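Local coordinates for MSHA biogenesis protein MshE (Vibrio cholerae, PDB 5HTL) that binds the bacterial second messenger cyclic di-GMP with high affinity through its MshEN domain and probably takes part in biogenesis of the MSHA pilus, at residues S107-L112 / F129-E134; R88-L93 / L112-A117; K5-L10 / Q60-P65. One frame throughout, in Å; residues are numbered along the deposited sequence.

Contact 1 (S107-L112 / F129-E134); sequences SDPADL and FVIAPE. With C2E (9,9'-[(2R,3R,3aS,5S,7aR,9R,10R,10aS,12S,14aR)-3,5,10,12-tetrahydroxy-5,12-dioxidooctahydro-2H,7H-difuro[3,2-d:3',2'-j][1,3,7,9,2,8]tetraoxadiphosphacyclododecine-2,9-diyl]bis(2-amino-1,9-dihydro-6H-purin-6-one)), chain C.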
loop_
_atom_site.group_PDB
_atom_site.type_symbol
_atom_site.label_atom_id
_atom_site.label_comp_id
_atom_site.label_asym_id
_atom_site.label_seq_id
_atom_site.Cartn_x
_atom_site.Cartn_y
_atom_site.Cartn_z
ATOM N N SER A 107 13.093 2.494 2.593
ATOM C CA SER A 107 13.416 2.228 3.988
ATOM C C SER A 107 12.368 2.889 4.877
ATOM O O SER A 107 12.062 2.398 5.963
ATOM C CB SER A 107 14.792 2.784 4.329
ATOM O OG SER A 107 14.718 4.173 4.524
ATOM N N ASP A 108 11.805 3.997 4.410
ATOM C CA ASP A 108 10.773 4.693 5.174
ATOM C C ASP A 108 9.602 5.139 4.300
ATOM O O ASP A 108 9.536 6.281 3.873
ATOM C CB ASP A 108 11.373 5.883 5.930
ATOM C CG ASP A 108 10.383 6.535 6.870
ATOM O OD1 ASP A 108 9.265 6.007 7.015
ATOM O OD2 ASP A 108 10.739 7.580 7.460
ATOM N N PRO A 109 8.656 4.231 4.034
ATOM C CA PRO A 109 7.499 4.614 3.218
ATOM C C PRO A 109 6.555 5.587 3.943
ATOM O O PRO A 109 5.685 6.163 3.299
ATOM C CB PRO A 109 6.805 3.270 2.932
ATOM C CG PRO A 109 7.358 2.323 3.934
ATOM C CD PRO A 109 8.733 2.782 4.259
ATOM N N ALA A 110 6.752 5.780 5.245
ATOM C CA ALA A 110 6.004 6.777 6.018
ATOM C C ALA A 110 6.575 8.189 5.860
ATOM O O ALA A 110 6.005 9.157 6.368
ATOM C CB ALA A 110 5.969 6.385 7.486
ATOM N N ASP A 111 7.695 8.307 5.153
ATOM C CA ASP A 111 8.353 9.599 4.953
ATOM C C ASP A 111 7.673 10.351 3.813
ATOM O O ASP A 111 8.012 10.178 2.634
ATOM C CB ASP A 111 9.843 9.378 4.658
ATOM C CG ASP A 111 10.641 10.680 4.537
ATOM O OD1 ASP A 111 11.894 10.608 4.458
ATOM O OD2 ASP A 111 10.048 11.778 4.505
ATOM N N LEU A 112 6.718 11.201 4.174
ATOM C CA LEU A 112 5.916 11.903 3.181
ATOM C C LEU A 112 6.690 13.000 2.470
ATOM O O LEU A 112 6.397 13.334 1.324
ATOM C CB LEU A 112 4.655 12.469 3.833
ATOM C CG LEU A 112 3.714 11.404 4.404
ATOM C CD1 LEU A 112 2.432 12.030 4.934
ATOM C CD2 LEU A 112 3.407 10.359 3.343
ATOM N N PHE A 129 4.357 0.560 -3.137
ATOM C CA PHE A 129 5.439 0.637 -2.150
ATOM C C PHE A 129 5.618 -0.649 -1.365
ATOM O O PHE A 129 4.650 -1.322 -1.009
ATOM C CB PHE A 129 5.217 1.784 -1.155
ATOM C CG PHE A 129 5.253 3.150 -1.776
ATOM C CD1 PHE A 129 6.427 3.658 -2.305
ATOM C CD2 PHE A 129 4.108 3.933 -1.814
ATOM C CE1 PHE A 129 6.458 4.932 -2.872
ATOM C CE2 PHE A 129 4.132 5.196 -2.377
ATOM C CZ PHE A 129 5.307 5.692 -2.906
ATOM N N VAL A 130 6.871 -0.975 -1.086
ATOM C CA VAL A 130 7.221 -2.054 -0.179
ATOM C C VAL A 130 8.328 -1.537 0.730
ATOM O O VAL A 130 9.003 -0.561 0.407
ATOM C CB VAL A 130 7.661 -3.335 -0.931
ATOM C CG1 VAL A 130 6.579 -3.794 -1.920
ATOM C CG2 VAL A 130 8.969 -3.127 -1.658
ATOM N N ILE A 131 8.485 -2.151 1.887
ATOM C CA ILE A 131 9.509 -1.730 2.834
ATOM C C ILE A 131 10.664 -2.742 2.878
ATOM O O ILE A 131 10.453 -3.962 2.772
ATOM C CB ILE A 131 8.891 -1.462 4.246
ATOM C CG1 ILE A 131 9.896 -0.763 5.166
ATOM C CG2 ILE A 131 8.375 -2.739 4.884
ATOM C CD1 ILE A 131 9.285 -0.274 6.475
ATOM N N ALA A 132 11.884 -2.234 3.006
ATOM C CA ALA A 132 13.048 -3.090 3.193
ATOM C C ALA A 132 13.951 -2.444 4.234
ATOM O O ALA A 132 13.899 -1.232 4.429
ATOM C CB ALA A 132 13.787 -3.266 1.869
ATOM N N PRO A 133 14.779 -3.245 4.919
ATOM C CA PRO A 133 15.760 -2.642 5.828
ATOM C C PRO A 133 16.722 -1.702 5.108
ATOM O O PRO A 133 17.118 -1.946 3.958
ATOM C CB PRO A 133 16.523 -3.852 6.371
ATOM C CG PRO A 133 15.566 -4.994 6.218
ATOM C CD PRO A 133 14.799 -4.719 4.972
ATOM N N GLU A 134 17.092 -0.618 5.783
ATOM C CA GLU A 134 17.966 0.380 5.183
ATOM C C GLU A 134 19.288 -0.213 4.715
ATOM O O GLU A 134 19.776 0.139 3.641
ATOM C CB GLU A 134 18.191 1.541 6.152
ATOM C CG GLU A 134 18.822 2.763 5.530
ATOM C CD GLU A 134 18.802 3.940 6.482
ATOM O OE1 GLU A 134 17.712 4.513 6.690
ATOM O OE2 GLU A 134 19.870 4.276 7.032
HETATM P P1 C2E C . 1.164 7.716 13.335
HETATM O O2P C2E C . 1.401 6.325 13.870
HETATM O O1P C2E C . -0.234 7.896 12.782
HETATM O "O5'" C2E C . 1.443 8.740 14.505
HETATM C "C5'" C2E C . 1.476 10.135 14.385
HETATM C "C4'" C2E C . 2.007 10.831 15.552
HETATM O "O4'" C2E C . 1.206 10.607 16.672
HETATM C "C3'" C2E C . 3.377 10.337 15.925
HETATM O "O3'" C2E C . 4.362 11.148 15.331
HETATM C "C2'" C2E C . 3.380 10.341 17.320
HETATM O "O2'" C2E C . 3.933 11.578 17.817
HETATM C "C1'" C2E C . 1.973 10.181 17.760
HETATM N N9 C2E C . 1.654 8.808 18.004
HETATM C C8 C2E C . 1.869 7.625 17.433
HETATM N N7 C2E C . 1.233 6.722 18.190
HETATM C C5 C2E C . 0.619 7.357 19.232
HETATM C C6 C2E C . -0.168 6.874 20.284
HETATM O O6 C2E C . -0.427 5.557 20.401
HETATM N N1 C2E C . -0.652 7.738 21.185
HETATM C C2 C2E C . -0.395 9.043 21.064
HETATM N N2 C2E C . -0.940 9.913 22.059
HETATM N N3 C2E C . 0.355 9.560 20.065
HETATM C C4 C2E C . 0.882 8.741 19.127
HETATM P P11 C2E C . 5.722 10.525 14.786
HETATM O O21 C2E C . 6.679 11.635 14.385
HETATM O O11 C2E C . 6.342 9.748 15.910
HETATM O O5A C2E C . 5.466 9.494 13.642
HETATM C C5A C2E C . 4.883 9.876 12.407
HETATM C C4A C2E C . 4.390 8.802 11.584
HETATM O O4A C2E C . 5.512 7.994 11.086
HETATM C C3A C2E C . 3.545 7.841 12.326
HETATM O O3A C2E C . 2.158 8.048 12.150
HETATM C C2A C2E C . 3.940 6.503 11.845
HETATM O O2A C2E C . 3.221 6.071 10.759
HETATM C C1A C2E C . 5.361 6.636 11.428
HETATM N N91 C2E C . 6.401 6.351 12.407
HETATM C C81 C2E C . 6.354 6.458 13.750
HETATM N N71 C2E C . 7.552 6.134 14.269
HETATM C C51 C2E C . 8.383 5.823 13.245
HETATM C C61 C2E C . 9.719 5.426 13.130
HETATM O O61 C2E C . 10.535 5.268 14.237
HETATM N N11 C2E C . 10.231 5.194 11.922
HETATM C C21 C2E C . 9.494 5.337 10.826
HETATM N N21 C2E C . 10.128 5.061 9.600
HETATM N N31 C2E C . 8.213 5.722 10.875
HETATM C C41 C2E C . 7.648 5.969 12.076
HETATM O O HOH W 1 13.207 0.153 6.855
HETATM O O HOH W 2 14.576 4.220 7.644
#

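Contact 2 (R88-L93 / L112-A117); sequences RRLRAL and LFAQEA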
loop_
_atom_site.group_PDB
_atom_site.type_symbol
_atom_site.label_atom_id
_atom_site.label_comp_id
_atom_site.label_asym_id
_atom_site.label_seq_id
_atom_site.Cartn_x
_atom_site.Cartn_y
_atom_site.Cartn_z
ATOM N N ARG A 88 19.543 7.350 -3.614
ATOM C CA ARG A 88 20.276 7.420 -2.356
ATOM C C ARG A 88 19.710 8.475 -1.409
ATOM O O ARG A 88 19.537 8.196 -0.226
ATOM C CB ARG A 88 21.772 7.628 -2.609
ATOM C CG ARG A 88 22.423 6.403 -3.266
ATOM C CD ARG A 88 23.931 6.610 -3.452
ATOM N NE ARG A 88 24.600 5.452 -4.048
ATOM C CZ ARG A 88 25.042 4.392 -3.367
ATOM N NH1 ARG A 88 24.860 4.298 -2.053
ATOM N NH2 ARG A 88 25.651 3.403 -4.002
ATOM N N ARG A 89 19.383 9.659 -1.920
ATOM C CA ARG A 89 18.814 10.719 -1.075
ATOM C C ARG A 89 17.509 10.292 -0.424
ATOM O O ARG A 89 17.281 10.546 0.765
ATOM C CB ARG A 89 18.560 12.004 -1.875
ATOM C CG ARG A 89 17.932 13.136 -1.033
ATOM C CD ARG A 89 16.429 13.223 -1.269
ATOM N NE ARG A 89 15.674 14.055 -0.326
ATOM C CZ ARG A 89 15.072 13.604 0.774
ATOM N NH1 ARG A 89 15.147 12.323 1.110
ATOM N NH2 ARG A 89 14.393 14.440 1.549
ATOM N N LEU A 90 16.658 9.630 -1.211
ATOM C CA LEU A 90 15.298 9.301 -0.812
ATOM C C LEU A 90 15.201 7.930 -0.164
ATOM O O LEU A 90 14.126 7.544 0.321
ATOM C CB LEU A 90 14.391 9.344 -2.047
ATOM C CG LEU A 90 14.267 10.723 -2.694
ATOM C CD1 LEU A 90 13.558 10.636 -4.037
ATOM C CD2 LEU A 90 13.509 11.641 -1.752
ATOM N N ARG A 91 16.310 7.196 -0.149
ATOM C CA ARG A 91 16.345 5.802 0.307
ATOM C C ARG A 91 15.224 4.992 -0.349
ATOM O O ARG A 91 14.398 4.363 0.323
ATOM C CB ARG A 91 16.339 5.712 1.836
ATOM C CG ARG A 91 17.552 6.418 2.472
ATOM C CD ARG A 91 17.461 6.421 3.993
ATOM N NE ARG A 91 16.342 7.236 4.448
ATOM C CZ ARG A 91 15.871 7.241 5.692
ATOM N NH1 ARG A 91 16.442 6.487 6.621
ATOM N NH2 ARG A 91 14.839 8.006 6.004
ATOM N N ALA A 92 15.226 5.009 -1.677
ATOM C CA ALA A 92 14.183 4.391 -2.499
ATOM C C ALA A 92 14.836 3.712 -3.681
ATOM O O ALA A 92 15.748 4.265 -4.284
ATOM C CB ALA A 92 13.211 5.449 -2.982
ATOM N N LEU A 93 14.378 2.511 -4.007
ATOM C CA LEU A 93 14.899 1.750 -5.140
ATOM C C LEU A 93 13.753 1.240 -5.993
ATOM O O LEU A 93 12.857 0.562 -5.493
ATOM C CB LEU A 93 15.709 0.551 -4.638
ATOM C CG LEU A 93 16.372 -0.356 -5.685
ATOM C CD1 LEU A 93 17.512 0.403 -6.334
ATOM C CD2 LEU A 93 16.902 -1.645 -5.069
ATOM N N LEU A 112 6.718 11.201 4.174
ATOM C CA LEU A 112 5.916 11.903 3.181
ATOM C C LEU A 112 6.690 13.000 2.470
ATOM O O LEU A 112 6.397 13.334 1.324
ATOM C CB LEU A 112 4.655 12.469 3.833
ATOM C CG LEU A 112 3.714 11.404 4.404
ATOM C CD1 LEU A 112 2.432 12.030 4.934
ATOM C CD2 LEU A 112 3.407 10.359 3.343
ATOM N N PHE A 113 7.680 13.562 3.151
ATOM C CA PHE A 113 8.582 14.521 2.530
ATOM C C PHE A 113 9.331 13.823 1.385
ATOM O O PHE A 113 9.397 14.340 0.269
ATOM C CB PHE A 113 9.553 15.065 3.581
ATOM C CG PHE A 113 10.302 16.290 3.145
ATOM C CD1 PHE A 113 9.654 17.511 3.029
ATOM C CD2 PHE A 113 11.656 16.224 2.874
ATOM C CE1 PHE A 113 10.341 18.640 2.636
ATOM C CE2 PHE A 113 12.352 17.356 2.473
ATOM C CZ PHE A 113 11.689 18.561 2.364
ATOM N N ALA A 114 9.863 12.631 1.655
ATOM C CA ALA A 114 10.523 11.842 0.608
ATOM C C ALA A 114 9.547 11.386 -0.480
ATOM O O ALA A 114 9.889 11.361 -1.653
ATOM C CB ALA A 114 11.270 10.644 1.209
ATOM N N GLN A 115 8.329 11.026 -0.094
ATOM C CA GLN A 115 7.320 10.587 -1.052
ATOM C C GLN A 115 6.994 11.676 -2.056
ATOM O O GLN A 115 6.860 11.409 -3.252
ATOM C CB GLN A 115 6.046 10.215 -0.306
ATOM C CG GLN A 115 4.980 9.536 -1.138
ATOM C CD GLN A 115 3.893 8.929 -0.275
ATOM O OE1 GLN A 115 2.885 9.573 0.016
ATOM N NE2 GLN A 115 4.104 7.695 0.161
ATOM N N GLU A 116 6.855 12.901 -1.561
ATOM C CA GLU A 116 6.568 14.041 -2.423
ATOM C C GLU A 116 7.689 14.212 -3.437
ATOM O O GLU A 116 7.452 14.456 -4.617
ATOM C CB GLU A 116 6.408 15.311 -1.590
ATOM C CG GLU A 116 5.865 16.506 -2.374
ATOM C CD GLU A 116 4.347 16.513 -2.455
ATOM O OE1 GLU A 116 3.772 17.579 -2.759
ATOM O OE2 GLU A 116 3.729 15.457 -2.209
ATOM N N ALA A 117 8.922 14.079 -2.962
ATOM C CA ALA A 117 10.093 14.155 -3.815
ATOM C C ALA A 117 10.087 13.074 -4.886
ATOM O O ALA A 117 10.329 13.340 -6.064
ATOM C CB ALA A 117 11.342 14.048 -2.974
#

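Contact 3 (K5-L10 / Q60-P65); sequences KLRKRL and QQLSLP. With C2E (9,9'-[(2R,3R,3aS,5S,7aR,9R,10R,10aS,12S,14aR)-3,5,10,12-tetrahydroxy-5,12-dioxidooctahydro-2H,7H-difuro[3,2-d:3',2'-j][1,3,7,9,2,8]tetraoxadiphosphacyclododecine-2,9-diyl]bis(2-amino-1,9-dihydro-6H-purin-6-one)), chain C.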
loop_
_atom_site.group_PDB
_atom_site.type_symbol
_atom_site.label_atom_id
_atom_site.label_comp_id
_atom_site.label_asym_id
_atom_site.label_seq_id
_atom_site.Cartn_x
_atom_site.Cartn_y
_atom_site.Cartn_z
ATOM N N LYS A 5 -7.340 10.121 7.679
ATOM C CA LYS A 5 -6.503 9.748 6.542
ATOM C C LYS A 5 -6.666 8.316 5.961
ATOM O O LYS A 5 -7.027 8.200 4.791
ATOM C CB LYS A 5 -5.036 10.125 6.791
ATOM C CG LYS A 5 -4.667 11.506 6.258
ATOM C CD LYS A 5 -4.266 12.452 7.375
ATOM C CE LYS A 5 -5.356 13.468 7.666
ATOM N NZ LYS A 5 -5.350 13.858 9.104
ATOM N N LEU A 6 -6.442 7.229 6.712
ATOM C CA LEU A 6 -6.093 7.165 8.137
ATOM C C LEU A 6 -5.561 5.785 8.524
ATOM O O LEU A 6 -6.265 4.781 8.454
ATOM C CB LEU A 6 -7.291 7.474 9.031
ATOM C CG LEU A 6 -8.670 7.363 8.393
ATOM C CD1 LEU A 6 -8.964 5.926 8.013
ATOM C CD2 LEU A 6 -9.667 7.925 9.357
ATOM N N ARG A 7 -4.315 5.745 8.954
ATOM C CA ARG A 7 -3.745 4.533 9.504
ATOM C C ARG A 7 -4.101 4.470 10.981
ATOM O O ARG A 7 -4.497 5.481 11.572
ATOM C CB ARG A 7 -2.233 4.619 9.364
ATOM C CG ARG A 7 -1.672 5.791 10.147
ATOM C CD ARG A 7 -0.272 6.158 9.717
ATOM N NE ARG A 7 -0.301 6.817 8.419
ATOM C CZ ARG A 7 0.736 7.435 7.871
ATOM N NH1 ARG A 7 1.895 7.483 8.518
ATOM N NH2 ARG A 7 0.608 8.016 6.683
ATOM N N LYS A 8 -3.964 3.293 11.574
ATOM C CA LYS A 8 -4.051 3.184 13.019
ATOM C C LYS A 8 -2.730 3.726 13.550
ATOM O O LYS A 8 -1.674 3.383 13.028
ATOM C CB LYS A 8 -4.230 1.728 13.426
ATOM C CG LYS A 8 -4.327 1.527 14.918
ATOM C CD LYS A 8 -4.366 0.059 15.262
ATOM C CE LYS A 8 -4.538 -0.106 16.746
ATOM N NZ LYS A 8 -5.830 0.488 17.198
ATOM N N ARG A 9 -2.754 4.576 14.570
ATOM C CA ARG A 9 -1.482 5.137 15.018
ATOM C C ARG A 9 -0.586 4.072 15.644
ATOM O O ARG A 9 -1.063 3.074 16.203
ATOM C CB ARG A 9 -1.658 6.374 15.899
ATOM C CG ARG A 9 -2.387 6.136 17.174
ATOM C CD ARG A 9 -2.682 7.456 17.860
ATOM N NE ARG A 9 -3.279 7.220 19.160
ATOM C CZ ARG A 9 -3.635 8.181 20.001
ATOM N NH1 ARG A 9 -3.455 9.454 19.674
ATOM N NH2 ARG A 9 -4.171 7.862 21.162
ATOM N N LEU A 10 0.718 4.281 15.527
ATOM C CA LEU A 10 1.688 3.228 15.787
ATOM C C LEU A 10 1.708 2.758 17.232
ATOM O O LEU A 10 1.785 1.560 17.474
ATOM C CB LEU A 10 3.088 3.663 15.334
ATOM C CG LEU A 10 4.162 2.585 15.447
ATOM C CD1 LEU A 10 3.845 1.423 14.523
ATOM C CD2 LEU A 10 5.523 3.182 15.136
ATOM N N GLN A 60 2.723 -3.432 8.719
ATOM C CA GLN A 60 1.326 -3.703 9.038
ATOM C C GLN A 60 0.495 -2.412 9.061
ATOM O O GLN A 60 -0.589 -2.346 8.479
ATOM C CB GLN A 60 1.225 -4.434 10.379
ATOM C CG GLN A 60 -0.196 -4.737 10.802
ATOM C CD GLN A 60 -0.263 -5.662 12.003
ATOM O OE1 GLN A 60 0.741 -6.252 12.402
ATOM N NE2 GLN A 60 -1.451 -5.801 12.579
ATOM N N GLN A 61 1.010 -1.390 9.735
ATOM C CA GLN A 61 0.327 -0.099 9.807
ATOM C C GLN A 61 -0.007 0.490 8.439
ATOM O O GLN A 61 -1.107 1.013 8.216
ATOM C CB GLN A 61 1.186 0.900 10.577
ATOM C CG GLN A 61 0.500 2.245 10.742
ATOM C CD GLN A 61 1.409 3.327 11.274
ATOM O OE1 GLN A 61 2.536 3.498 10.799
ATOM N NE2 GLN A 61 0.922 4.075 12.263
ATOM N N LEU A 62 0.963 0.432 7.526
ATOM C CA LEU A 62 0.830 1.030 6.207
ATOM C C LEU A 62 0.241 0.094 5.151
ATOM O O LEU A 62 0.109 0.479 3.985
ATOM C CB LEU A 62 2.193 1.545 5.753
ATOM C CG LEU A 62 2.833 2.553 6.714
ATOM C CD1 LEU A 62 4.229 2.942 6.211
ATOM C CD2 LEU A 62 1.914 3.776 6.882
ATOM N N SER A 63 -0.090 -1.122 5.583
ATOM C CA SER A 63 -0.672 -2.161 4.719
ATOM C C SER A 63 0.199 -2.449 3.497
ATOM O O SER A 63 -0.239 -2.338 2.352
ATOM C CB SER A 63 -2.088 -1.781 4.287
ATOM O OG SER A 63 -2.796 -2.924 3.869
ATOM N N LEU A 64 1.459 -2.780 3.751
ATOM C CA LEU A 64 2.376 -3.096 2.667
ATOM C C LEU A 64 3.274 -4.227 3.110
ATOM O O LEU A 64 3.361 -4.526 4.301
ATOM C CB LEU A 64 3.151 -1.862 2.207
ATOM C CG LEU A 64 3.892 -1.039 3.246
ATOM C CD1 LEU A 64 5.202 -1.706 3.679
ATOM C CD2 LEU A 64 4.147 0.397 2.742
ATOM N N PRO A 65 3.930 -4.887 2.154
ATOM C CA PRO A 65 4.783 -5.994 2.572
ATOM C C PRO A 65 6.218 -5.588 2.882
ATOM O O PRO A 65 6.748 -4.628 2.307
ATOM C CB PRO A 65 4.785 -6.912 1.349
ATOM C CG PRO A 65 4.545 -6.025 0.213
ATOM C CD PRO A 65 3.719 -4.864 0.698
HETATM P P1 C2E C . 1.164 7.716 13.335
HETATM O O2P C2E C . 1.401 6.325 13.870
HETATM O O1P C2E C . -0.234 7.896 12.782
HETATM O "O5'" C2E C . 1.443 8.740 14.505
HETATM C "C5'" C2E C . 1.476 10.135 14.385
HETATM C "C4'" C2E C . 2.007 10.831 15.552
HETATM O "O4'" C2E C . 1.206 10.607 16.672
HETATM C "C3'" C2E C . 3.377 10.337 15.925
HETATM O "O3'" C2E C . 4.362 11.148 15.331
HETATM C "C2'" C2E C . 3.380 10.341 17.320
HETATM O "O2'" C2E C . 3.933 11.578 17.817
HETATM C "C1'" C2E C . 1.973 10.181 17.760
HETATM N N9 C2E C . 1.654 8.808 18.004
HETATM C C8 C2E C . 1.869 7.625 17.433
HETATM N N7 C2E C . 1.233 6.722 18.190
HETATM C C5 C2E C . 0.619 7.357 19.232
HETATM C C6 C2E C . -0.168 6.874 20.284
HETATM O O6 C2E C . -0.427 5.557 20.401
HETATM N N1 C2E C . -0.652 7.738 21.185
HETATM C C2 C2E C . -0.395 9.043 21.064
HETATM N N2 C2E C . -0.940 9.913 22.059
HETATM N N3 C2E C . 0.355 9.560 20.065
HETATM C C4 C2E C . 0.882 8.741 19.127
HETATM P P11 C2E C . 5.722 10.525 14.786
HETATM O O21 C2E C . 6.679 11.635 14.385
HETATM O O11 C2E C . 6.342 9.748 15.910
HETATM O O5A C2E C . 5.466 9.494 13.642
HETATM C C5A C2E C . 4.883 9.876 12.407
HETATM C C4A C2E C . 4.390 8.802 11.584
HETATM O O4A C2E C . 5.512 7.994 11.086
HETATM C C3A C2E C . 3.545 7.841 12.326
HETATM O O3A C2E C . 2.158 8.048 12.150
HETATM C C2A C2E C . 3.940 6.503 11.845
HETATM O O2A C2E C . 3.221 6.071 10.759
HETATM C C1A C2E C . 5.361 6.636 11.428
HETATM N N91 C2E C . 6.401 6.351 12.407
HETATM C C81 C2E C . 6.354 6.458 13.750
HETATM N N71 C2E C . 7.552 6.134 14.269
HETATM C C51 C2E C . 8.383 5.823 13.245
HETATM C C61 C2E C . 9.719 5.426 13.130
HETATM O O61 C2E C . 10.535 5.268 14.237
HETATM N N11 C2E C . 10.231 5.194 11.922
HETATM C C21 C2E C . 9.494 5.337 10.826
HETATM N N21 C2E C . 10.128 5.061 9.600
HETATM N N31 C2E C . 8.213 5.722 10.875
HETATM C C41 C2E C . 7.648 5.969 12.076
HETATM O O HOH W 3 -3.226 0.963 10.075
#

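Contact 1 (S107-L112 / F129-E134)
The loop 107-112, which gives Asp108 and Ala110 to the cyclic di-GMP pocket, packs on the end of strand 126-131 through Pro109 on Ile131, with Ser107 facing Ala132 and Glu134. CD of the Pro109 ring lies 3.8 Å from Ile131 CD1 and equally near CG1, and the two side chains cross at about a right angle. Ile131 has CG1 anti to its backbone N (chi1 -169°), which puts that branch, rather than CG2, against the proline. Helix 51-62 closes over the pair, Leu62 touching Pro109 while Leu55 and Ala59 touch Ile131.

Residues 108-111 form a type I beta turn, closed by the bond from Asp111 N to Asp108 O, between strand 101-106 and helix 112-121; Asp111 then serves as N-cap of that helix through Ala114 N. The turn presents Asp108 to the ligand: the guanine amine N21 of C2E donates to Asp108 OD1 over 2.9 Å, with 152° at the hydrogen. Ala110 N makes a second, weak bond to the same OD1. Ala110 CB rests 4.0 Å from the ribose oxygen O4A of C2E.

At the Glu134 end the contact is polar. Ser107 CA directs its hydrogen at Ala132 O (3.5 Å, 168° at H), and one water donates to both Ser107 O and Ala132 O. A second water joins Ser107 OG to Glu134 OE1, which are 3.7 Å apart; the salt-bridge partner of that carboxylate oxygen is Arg91 NH1, though the two atoms are modelled too close together and the geometry is doubtful.

Contact 2 (R88-L93 / L112-A117)
Apolar packing carries the middle of this contact, where Leu90 reaches from the last turn of helix 84-90 to the side of helix 112-121. A single methyl does the touching: Leu90 CD2 meets Ala117 CB at 3.5 Å, tighter than usual for two carbons, and Ala114 CB at 3.8 Å. The same methyl lies 3.6 Å from the carbonyl oxygen Ala114 O, so it sits against the helix backbone between two alanines three residues apart, nearly one turn. Leu118 adds a further side chain against Leu90, and Met106 of strand 101-106 touches Ala114.

The second interaction joins a cationic group to an aromatic edge. The Arg89 chain bends at chi2 (-100°), which sets CD; at its far end NH2 lies 3.5 Å from Phe113 CD2 and slightly farther from CE2. Because NH2 lies at the ring edge, near its plane, this is an edge contact; the planes are 44° apart and the side chains cross at about a right angle.

Backbone bonds set the direction of the chain beyond Leu90. Ala92 N bonds to Ala87 O and Arg91 N, weakly, to Arg88 O, while Arg91 has positive phi (49°). This is a Schellman motif, which ends helix 84-90 and turns the chain directly into strand 92-98, one of the two outermost strands, antiparallel to 101-106.

Contact 3 (K5-L10 / Q60-P65)
Gln61 and Arg7, the two residues most buried here, cross obliquely, Arg7 CD coming 3.5 Å from Gln61 NE2 beside the ribose and phosphate of cyclic di-GMP. Gln61 extends from the last turn of helix 51-62, with CG anti to its backbone N (chi1 -177°). NE2 donates to Lys8 O at 2.8 Å; the bond is nearly straight (170°) and lies in the amide plane. The same nitrogen donates to the phosphate oxygen O2P of C2E, also at 2.8 Å. OE1 accepts from the ribose hydroxyl O2A of C2E at 2.7 Å. Three bonds thus fix the amide rotation, and Leu10 N adds a second donor to O2P.

A bend at chi3 (73°) turns Arg7 NE out of line with the chain; farther on, NH1 donates to O2A of C2E at 3.0 Å, so protein atoms of both segments grip this hydroxyl. Leu62 lies side by side with Arg7, its CD2 3.9 Å above the guanidinium centre. Arg7 NH2 forms a salt bridge with Glu116 of the second subunit.

Arg9 lays its guanidinium over a guanine, with CZ 3.2 Å from N1 of C2E, while NE pairs with Asp12. Ser63, Leu64 and Pro65 touch another cyclic di-GMP. The N-terminal loop and this helix end contribute to the ribose and phosphate side of the cyclic di-GMP site, which Gln32, Arg38 and Leu39 help to complete.

In the fold
Contacts 1 and 3, with centres 12 Å apart, share the same bound cyclic di-GMP: contact 3 holds ribose, phosphate and one guanine, contact 1 the amine of the other. They also touch directly, Ile131 N lying 3.1 Å from Pro65 O in a probable hydrogen bond, so the chain leaving helix 51-62 runs beside strand 126-131. Contact 2 adjoins contact 1, with centres 9 Å apart, and shares Leu112 with it; Ser107 N lies 3.2 Å from Arg91 O, another probable hydrogen bond. Contacts 2 and 3 do not touch, their nearest atoms being about 5 Å apart. Contact 2 therefore joins the pocket through contact 1, its Ala114 side chain about 10 Å from a ligand.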